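Local coordinates for tRNA threonylcarbamoyladenosine biosynthesis protein TsaB (Pseudomonas aeruginosa, PDB 5BR9) that probably takes part in forming the threonylcarbamoyl modification of adenosine 37 in tRNA, as a TsaB member of the KAE1/TsaD family, at residues C135-Q140 and V159-A164. Numbering follows the deposited sequence.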
loop_
_atom_site.group_PDB
_atom_site.type_symbol
_atom_site.label_atom_id
_atom_site.label_comp_id
_atom_site.label_asym_id
_atom_site.label_seq_id
_atom_site.Cartn_x
_atom_site.Cartn_y
_atom_site.Cartn_z
ATOM N N CYS A 135 -18.685 1.604 19.871
ATOM C CA CYS A 135 -19.910 0.924 20.223
ATOM C C CYS A 135 -20.934 1.097 19.116
ATOM O O CYS A 135 -21.084 2.186 18.555
ATOM C CB CYS A 135 -20.458 1.433 21.555
ATOM S SG CYS A 135 -19.415 1.052 22.975
ATOM N N TYR A 136 -21.640 0.009 18.822
ATOM C CA TYR A 136 -22.510 -0.058 17.664
ATOM C C TYR A 136 -23.868 -0.615 18.054
ATOM O O TYR A 136 -23.962 -1.435 18.968
ATOM C CB TYR A 136 -21.856 -0.924 16.562
ATOM C CG TYR A 136 -20.718 -0.213 15.864
ATOM C CD1 TYR A 136 -20.916 0.386 14.626
ATOM C CD2 TYR A 136 -19.448 -0.110 16.457
ATOM C CE1 TYR A 136 -19.894 1.064 13.976
ATOM C CE2 TYR A 136 -18.394 0.576 15.804
ATOM C CZ TYR A 136 -18.637 1.155 14.558
ATOM O OH TYR A 136 -17.657 1.857 13.895
ATOM N N GLN A 137 -24.910 -0.159 17.360
ATOM C CA GLN A 137 -26.278 -0.634 17.586
ATOM C C GLN A 137 -27.001 -0.796 16.250
ATOM O O GLN A 137 -26.845 0.018 15.334
ATOM C CB GLN A 137 -27.048 0.324 18.492
ATOM C CG GLN A 137 -28.536 -0.033 18.666
ATOM C CD GLN A 137 -29.216 0.722 19.814
ATOM O OE1 GLN A 137 -28.554 1.415 20.601
ATOM N NE2 GLN A 137 -30.543 0.589 19.912
ATOM N N LEU A 138 -27.781 -1.860 16.153
ATOM C CA LEU A 138 -28.542 -2.164 14.959
ATOM C C LEU A 138 -29.576 -1.090 14.615
ATOM O O LEU A 138 -30.361 -0.656 15.456
ATOM C CB LEU A 138 -29.248 -3.511 15.120
ATOM C CG LEU A 138 -29.814 -4.130 13.842
ATOM C CD1 LEU A 138 -28.695 -4.643 12.930
ATOM C CD2 LEU A 138 -30.766 -5.251 14.200
ATOM N N GLN A 139 -29.580 -0.696 13.353
ATOM C CA GLN A 139 -30.481 0.317 12.836
ATOM C C GLN A 139 -30.848 -0.139 11.429
ATOM O O GLN A 139 -30.065 0.050 10.489
ATOM C CB GLN A 139 -29.793 1.685 12.826
ATOM C CG GLN A 139 -30.610 2.890 13.265
ATOM C CD GLN A 139 -29.698 4.068 13.656
ATOM O OE1 GLN A 139 -28.896 3.962 14.600
ATOM N NE2 GLN A 139 -29.804 5.180 12.924
ATOM N N GLN A 140 -32.003 -0.786 11.295
ATOM C CA GLN A 140 -32.484 -1.239 9.993
ATOM C C GLN A 140 -31.477 -2.168 9.305
ATOM O O GLN A 140 -31.140 -1.977 8.136
ATOM C CB GLN A 140 -32.777 -0.036 9.095
ATOM C CG GLN A 140 -34.057 0.671 9.432
ATOM C CD GLN A 140 -34.203 1.952 8.662
ATOM O OE1 GLN A 140 -33.209 2.584 8.294
ATOM N NE2 GLN A 140 -35.444 2.340 8.388
ATOM N N VAL A 159 -19.605 2.605 27.404
ATOM C CA VAL A 159 -20.694 2.285 26.479
ATOM C C VAL A 159 -21.768 3.384 26.578
ATOM O O VAL A 159 -21.926 3.995 27.642
ATOM C CB VAL A 159 -21.283 0.892 26.773
ATOM C CG1 VAL A 159 -20.242 -0.193 26.529
ATOM C CG2 VAL A 159 -21.842 0.824 28.193
ATOM N N PRO A 160 -22.501 3.636 25.470
ATOM C CA PRO A 160 -23.522 4.696 25.396
ATOM C C PRO A 160 -24.885 4.266 25.948
ATOM O O PRO A 160 -25.817 5.081 25.979
ATOM C CB PRO A 160 -23.632 4.974 23.890
ATOM C CG PRO A 160 -23.309 3.677 23.262
ATOM C CD PRO A 160 -22.362 2.928 24.178
ATOM N N TRP A 161 -24.998 3.007 26.355
ATOM C CA TRP A 161 -26.229 2.479 26.942
ATOM C C TRP A 161 -25.978 2.071 28.385
ATOM O O TRP A 161 -24.829 2.075 28.833
ATOM C CB TRP A 161 -26.739 1.281 26.135
ATOM C CG TRP A 161 -25.664 0.310 25.824
ATOM C CD1 TRP A 161 -25.044 -0.534 26.702
ATOM C CD2 TRP A 161 -25.046 0.089 24.546
ATOM N NE1 TRP A 161 -24.077 -1.268 26.048
ATOM C CE2 TRP A 161 -24.063 -0.909 24.726
ATOM C CE3 TRP A 161 -25.233 0.631 23.272
ATOM C CZ2 TRP A 161 -23.271 -1.376 23.677
ATOM C CZ3 TRP A 161 -24.436 0.168 22.229
ATOM C CH2 TRP A 161 -23.470 -0.826 22.439
ATOM N N ASP A 162 -27.037 1.693 29.098
ATOM C CA ASP A 162 -26.886 1.203 30.468
ATOM C C ASP A 162 -25.969 -0.020 30.504
ATOM O O ASP A 162 -26.223 -1.019 29.829
ATOM C CB ASP A 162 -28.254 0.873 31.071
ATOM C CG ASP A 162 -28.155 0.189 32.429
ATOM O OD1 ASP A 162 -29.118 -0.512 32.808
ATOM O OD2 ASP A 162 -27.129 0.354 33.120
ATOM N N ALA A 163 -24.909 0.058 31.302
ATOM C CA ALA A 163 -23.889 -0.992 31.299
ATOM C C ALA A 163 -24.409 -2.278 31.916
ATOM O O ALA A 163 -24.081 -3.376 31.460
ATOM C CB ALA A 163 -22.630 -0.529 32.032
ATOM N N ALA A 164 -25.233 -2.135 32.947
ATOM C CA ALA A 164 -25.800 -3.284 33.640
ATOM C C ALA A 164 -26.754 -4.092 32.758
ATOM O O ALA A 164 -27.129 -5.194 33.124
ATOM C CB ALA A 164 -26.518 -2.830 34.911
#
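C135, near the middle of strand 131-139, turns its side chain onto the loop residues V159, P160 and W161. Its CB faces P160 CD at 3.6 Å and, beside it, W161 CH2 at 3.9 Å. With chi1 at -66°, SG stands anti to the carbonyl carbon; the sulfur meets P160 CD at 3.7 Å and then V159 CG1 at 3.9 Å. It also makes an oblique sulfur-aromatic contact, 5.1 Å from the centroid of the W161 six-membered ring. Within the loop, V159 CB and P160 CD lie over one face of the indole, offset toward its rim, and C135 SG is on this same side of the ring. One residue along the strand, Y136 O approaches W161 CH2 obliquely at 3.6 Å, whereas the Y136 ring packs on helix 103-115 and its OH is hydrogen-bonded to E149. W161 also meets the ring of W168 and touches R119, which places the loop against the sheet beside strand 119-125. The contact is therefore mostly apolar, without hydrogen bonds between the segments, and joins the loop following strand 142-152 to its own sheet by van der Waals packing, to which the sulfur and carbonyl oxygen beside the indole probably add a weak electrostatic share.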